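Local coordinates for protein probable FAD-dependent oxidoreductase PA4991 (PDB 5EZ7) that binds one FAD per subunit and probably acts as an FAD-dependent oxidoreductase whose physiological substrate is unknown, at residues A[172-184]-A[188-200]. Numbering follows the deposited sequence.
Sequences LLAGERIEPLREG and AGLCVDGREIRAQ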
loop_
_atom_site.group_PDB
_atom_site.type_symbol
_atom_site.label_atom_id
_atom_site.label_comp_id
_atom_site.label_asym_id
_atom_site.label_seq_id
_atom_site.Cartn_x
_atom_site.Cartn_y
_atom_site.Cartn_z
ATOM N N LEU A 172 -13.185 8.414 10.665
ATOM C CA LEU A 172 -12.969 8.751 9.266
ATOM C C LEU A 172 -13.647 10.026 8.796
ATOM O O LEU A 172 -14.869 10.161 8.898
ATOM C CB LEU A 172 -13.441 7.618 8.386
ATOM C CG LEU A 172 -12.730 6.296 8.545
ATOM C CD1 LEU A 172 -13.410 5.304 7.598
ATOM C CD2 LEU A 172 -11.249 6.433 8.266
ATOM N N LEU A 173 -12.861 10.918 8.198
ATOM C CA LEU A 173 -13.363 12.182 7.730
ATOM C C LEU A 173 -12.920 12.497 6.296
ATOM O O LEU A 173 -11.725 12.636 6.008
ATOM C CB LEU A 173 -12.893 13.288 8.667
ATOM C CG LEU A 173 -13.241 14.715 8.233
ATOM C CD1 LEU A 173 -14.734 14.994 8.151
ATOM C CD2 LEU A 173 -12.581 15.651 9.207
ATOM N N ALA A 174 -13.906 12.649 5.417
ATOM C CA ALA A 174 -13.705 13.306 4.133
ATOM C C ALA A 174 -13.446 14.793 4.335
ATOM O O ALA A 174 -14.326 15.506 4.771
ATOM C CB ALA A 174 -14.926 13.112 3.210
ATOM N N GLY A 175 -12.257 15.241 3.967
ATOM C CA GLY A 175 -11.917 16.653 3.955
ATOM C C GLY A 175 -10.978 16.993 2.817
ATOM O O GLY A 175 -9.999 16.304 2.583
ATOM N N GLU A 176 -11.288 18.062 2.111
ATOM C CA GLU A 176 -10.591 18.419 0.903
ATOM C C GLU A 176 -9.518 19.469 1.142
ATOM O O GLU A 176 -8.404 19.328 0.673
ATOM C CB GLU A 176 -11.587 18.912 -0.158
ATOM C CG GLU A 176 -12.288 17.777 -0.905
ATOM C CD GLU A 176 -13.162 18.252 -2.070
ATOM O OE1 GLU A 176 -13.296 19.493 -2.278
ATOM O OE2 GLU A 176 -13.731 17.374 -2.778
ATOM N N ARG A 177 -9.852 20.516 1.870
ATOM C CA ARG A 177 -8.975 21.665 1.992
ATOM C C ARG A 177 -8.435 21.810 3.422
ATOM O O ARG A 177 -9.208 21.950 4.374
ATOM C CB ARG A 177 -9.773 22.889 1.584
ATOM C CG ARG A 177 -8.954 24.136 1.397
ATOM C CD ARG A 177 -9.880 25.351 1.327
ATOM N NE ARG A 177 -9.403 26.464 2.147
ATOM C CZ ARG A 177 -9.919 27.694 2.130
ATOM N NH1 ARG A 177 -10.946 28.007 1.330
ATOM N NH2 ARG A 177 -9.396 28.635 2.917
ATOM N N ILE A 178 -7.110 21.807 3.553
ATOM C CA ILE A 178 -6.450 21.826 4.864
ATOM C C ILE A 178 -5.561 23.031 5.129
ATOM O O ILE A 178 -4.677 23.332 4.331
ATOM C CB ILE A 178 -5.614 20.559 5.069
ATOM C CG1 ILE A 178 -6.548 19.360 5.152
ATOM C CG2 ILE A 178 -4.803 20.665 6.353
ATOM C CD1 ILE A 178 -5.881 18.017 5.012
ATOM N N GLU A 179 -5.777 23.697 6.261
ATOM C CA GLU A 179 -4.888 24.772 6.703
ATOM C C GLU A 179 -4.287 24.453 8.072
ATOM O O GLU A 179 -4.879 23.707 8.839
ATOM C CB GLU A 179 -5.629 26.115 6.792
ATOM C CG GLU A 179 -6.139 26.671 5.468
ATOM C CD GLU A 179 -7.639 26.472 5.299
ATOM O OE1 GLU A 179 -8.408 27.292 5.858
ATOM O OE2 GLU A 179 -8.043 25.492 4.613
ATOM N N PRO A 180 -3.129 25.040 8.387
ATOM C CA PRO A 180 -2.592 24.845 9.730
ATOM C C PRO A 180 -3.361 25.632 10.804
ATOM O O PRO A 180 -3.896 26.683 10.553
ATOM C CB PRO A 180 -1.149 25.344 9.626
ATOM C CG PRO A 180 -1.109 26.256 8.431
ATOM C CD PRO A 180 -2.311 25.964 7.578
ATOM N N LEU A 181 -3.430 25.063 11.985
ATOM C CA LEU A 181 -4.037 25.698 13.128
ATOM C C LEU A 181 -2.873 25.898 14.066
ATOM O O LEU A 181 -2.311 24.922 14.563
ATOM C CB LEU A 181 -5.064 24.736 13.682
ATOM C CG LEU A 181 -5.977 25.143 14.787
ATOM C CD1 LEU A 181 -6.798 26.335 14.313
ATOM C CD2 LEU A 181 -6.853 23.939 15.125
ATOM N N ARG A 182 -2.452 27.150 14.224
ATOM C CA ARG A 182 -1.282 27.508 15.021
ATOM C C ARG A 182 -1.625 27.997 16.421
ATOM O O ARG A 182 -2.721 28.459 16.663
ATOM C CB ARG A 182 -0.521 28.636 14.340
ATOM C CG ARG A 182 -0.022 28.333 12.947
ATOM C CD ARG A 182 1.236 27.496 12.974
ATOM N NE ARG A 182 1.707 27.261 11.603
ATOM C CZ ARG A 182 2.573 26.317 11.231
ATOM N NH1 ARG A 182 3.106 25.470 12.126
ATOM N NH2 ARG A 182 2.917 26.217 9.953
ATOM N N GLU A 183 -0.652 27.895 17.324
ATOM C CA GLU A 183 -0.632 28.623 18.598
ATOM C C GLU A 183 0.740 29.250 18.751
ATOM O O GLU A 183 1.652 28.640 19.318
ATOM C CB GLU A 183 -0.925 27.706 19.779
ATOM C CG GLU A 183 -2.416 27.565 20.062
ATOM C CD GLU A 183 -2.748 26.392 20.973
ATOM O OE1 GLU A 183 -1.858 25.962 21.748
ATOM O OE2 GLU A 183 -3.901 25.890 20.896
ATOM N N GLY A 184 0.873 30.472 18.242
ATOM C CA GLY A 184 2.175 31.067 18.035
ATOM C C GLY A 184 2.847 30.281 16.931
ATOM O O GLY A 184 2.324 30.181 15.813
ATOM N N ALA A 188 -1.113 23.252 16.498
ATOM C CA ALA A 188 -2.108 22.755 17.442
ATOM C C ALA A 188 -3.117 21.779 16.782
ATOM O O ALA A 188 -3.963 21.187 17.445
ATOM C CB ALA A 188 -2.856 23.930 18.072
ATOM N N GLY A 189 -3.036 21.630 15.466
ATOM C CA GLY A 189 -4.040 20.894 14.739
ATOM C C GLY A 189 -4.143 21.396 13.327
ATOM O O GLY A 189 -3.186 21.992 12.813
ATOM N N LEU A 190 -5.299 21.133 12.703
ATOM C CA LEU A 190 -5.592 21.621 11.382
ATOM C C LEU A 190 -7.019 22.109 11.293
ATOM O O LEU A 190 -7.870 21.801 12.132
ATOM C CB LEU A 190 -5.354 20.552 10.308
ATOM C CG LEU A 190 -4.006 19.829 10.259
ATOM C CD1 LEU A 190 -4.129 18.553 9.471
ATOM C CD2 LEU A 190 -2.881 20.684 9.681
ATOM N N CYS A 191 -7.228 22.938 10.283
ATOM C CA CYS A 191 -8.519 23.456 9.906
ATOM C C CYS A 191 -8.839 22.710 8.622
ATOM O O CYS A 191 -8.100 22.796 7.646
ATOM C CB CYS A 191 -8.416 24.973 9.712
ATOM S SG CYS A 191 -10.000 25.798 9.534
ATOM N N VAL A 192 -9.905 21.916 8.644
ATOM C CA VAL A 192 -10.287 21.070 7.518
ATOM C C VAL A 192 -11.643 21.542 7.040
ATOM O O VAL A 192 -12.606 21.457 7.779
ATOM C CB VAL A 192 -10.364 19.599 7.959
ATOM C CG1 VAL A 192 -10.751 18.704 6.796
ATOM C CG2 VAL A 192 -9.051 19.153 8.564
ATOM N N ASP A 193 -11.717 22.085 5.832
ATOM C CA ASP A 193 -12.942 22.676 5.298
ATOM C C ASP A 193 -13.561 23.618 6.301
ATOM O O ASP A 193 -14.756 23.558 6.572
ATOM C CB ASP A 193 -13.940 21.580 4.890
ATOM C CG ASP A 193 -13.329 20.555 3.915
ATOM O OD1 ASP A 193 -12.426 20.903 3.124
ATOM O OD2 ASP A 193 -13.733 19.386 3.936
ATOM N N GLY A 194 -12.729 24.471 6.885
ATOM C CA GLY A 194 -13.181 25.453 7.881
ATOM C C GLY A 194 -13.509 24.902 9.262
ATOM O O GLY A 194 -14.036 25.628 10.080
ATOM N N ARG A 195 -13.203 23.622 9.513
ATOM C CA ARG A 195 -13.443 22.973 10.806
ATOM C C ARG A 195 -12.154 22.842 11.614
ATOM O O ARG A 195 -11.192 22.246 11.166
ATOM C CB ARG A 195 -14.019 21.573 10.607
ATOM C CG ARG A 195 -14.447 20.967 11.922
ATOM C CD ARG A 195 -14.667 19.485 11.810
ATOM N NE ARG A 195 -15.709 19.147 10.847
ATOM C CZ ARG A 195 -16.992 18.890 11.112
ATOM N NH1 ARG A 195 -17.515 18.962 12.341
ATOM N NH2 ARG A 195 -17.791 18.581 10.107
ATOM N N GLU A 196 -12.174 23.336 12.834
ATOM C CA GLU A 196 -10.966 23.369 13.636
ATOM C C GLU A 196 -10.898 22.056 14.400
ATOM O O GLU A 196 -11.897 21.599 14.932
ATOM C CB GLU A 196 -10.864 24.670 14.447
ATOM C CG GLU A 196 -11.321 24.663 15.884
ATOM C CD GLU A 196 -11.468 26.094 16.437
ATOM O OE1 GLU A 196 -10.445 26.824 16.495
ATOM O OE2 GLU A 196 -12.622 26.503 16.771
ATOM N N ILE A 197 -9.748 21.387 14.296
ATOM C CA ILE A 197 -9.520 20.071 14.886
ATOM C C ILE A 197 -8.221 20.096 15.673
ATOM O O ILE A 197 -7.164 20.113 15.089
ATOM C CB ILE A 197 -9.371 18.990 13.798
ATOM C CG1 ILE A 197 -10.624 18.981 12.893
ATOM C CG2 ILE A 197 -9.091 17.614 14.439
ATOM C CD1 ILE A 197 -10.616 17.897 11.828
ATOM N N ARG A 198 -8.315 20.033 16.982
ATOM C CA ARG A 198 -7.140 20.156 17.834
ATOM C C ARG A 198 -6.573 18.780 18.129
ATOM O O ARG A 198 -7.336 17.833 18.305
ATOM C CB ARG A 198 -7.511 20.886 19.139
ATOM C CG ARG A 198 -7.912 22.335 18.894
ATOM C CD ARG A 198 -8.136 23.185 20.161
ATOM N NE ARG A 198 -7.334 24.415 20.054
ATOM C CZ ARG A 198 -7.591 25.430 19.219
ATOM N NH1 ARG A 198 -8.669 25.422 18.425
ATOM N NH2 ARG A 198 -6.767 26.472 19.173
ATOM N N ALA A 199 -5.249 18.657 18.170
ATOM C CA ALA A 199 -4.629 17.326 18.395
ATOM C C ALA A 199 -3.231 17.420 18.923
ATOM O O ALA A 199 -2.580 18.388 18.646
ATOM C CB ALA A 199 -4.598 16.524 17.111
ATOM N N GLN A 200 -2.819 16.416 19.717
ATOM C CA GLN A 200 -1.538 16.452 20.449
ATOM C C GLN A 200 -0.467 16.296 19.425
ATOM O O GLN A 200 0.642 16.821 19.585
ATOM C CB GLN A 200 -1.393 15.353 21.517
ATOM C CG GLN A 200 -2.501 15.258 22.544
ATOM C CD GLN A 200 -2.123 14.370 23.729
ATOM O OE1 GLN A 200 -1.164 14.658 24.454
ATOM N NE2 GLN A 200 -2.879 13.282 23.940
#
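D193 OD1 accepts two backbone N-H groups of 172-184. It sits at the open end of an antiparallel beta hairpin, 178-183 with 186-192. R177 N meets D193 OD1 nearly along the C-O axis, at 2.9 Å. E176 N comes in on the syn side, at 3.2 Å from D193 OD1. CG of D193 stands anti to its own carbonyl carbon (chi1 -54°), which turns the carboxylate back to the loop at G175-R177. D193 N returns a straight bond to R177 O, so one residue holds this loop by both side chain and backbone.

A type I' turn from V192 to R195 leads into 195-198. Strand 172-174 belongs to a different sheet, the mixed, mostly parallel one of the Rossmann-type FAD-binding domain, so the 175-177 loop links the two sheets. E179 and C191 form a hydrogen-bonded pair. Beyond it, A188 and G189 both face L181 in a classic beta bulge; A188 N gives L181 O a bond of 2.8 Å.

On one face of the hairpin I178 CG2 lies against both methyls of L190, 3.8 Å from L190 CD1. I178 also touches the bound FAD, and both residues pack on V13. L173 CD2 and I197 CD1 meet tip to tip at 4.0 Å. On the other face chi1 of L181 (-174°) carries its side chain across strand 186-192, so CD2 lies over one face of the R198 guanidinium. E183, poorly ordered, joins R198 edge-on in a long, weak salt bridge, the two planes nearly coplanar, with R198 NH2 3.4 Å from E183 OE2. A bent, weak bond from R198 NH1 to E196 OE1, 3.0 Å, completes the network.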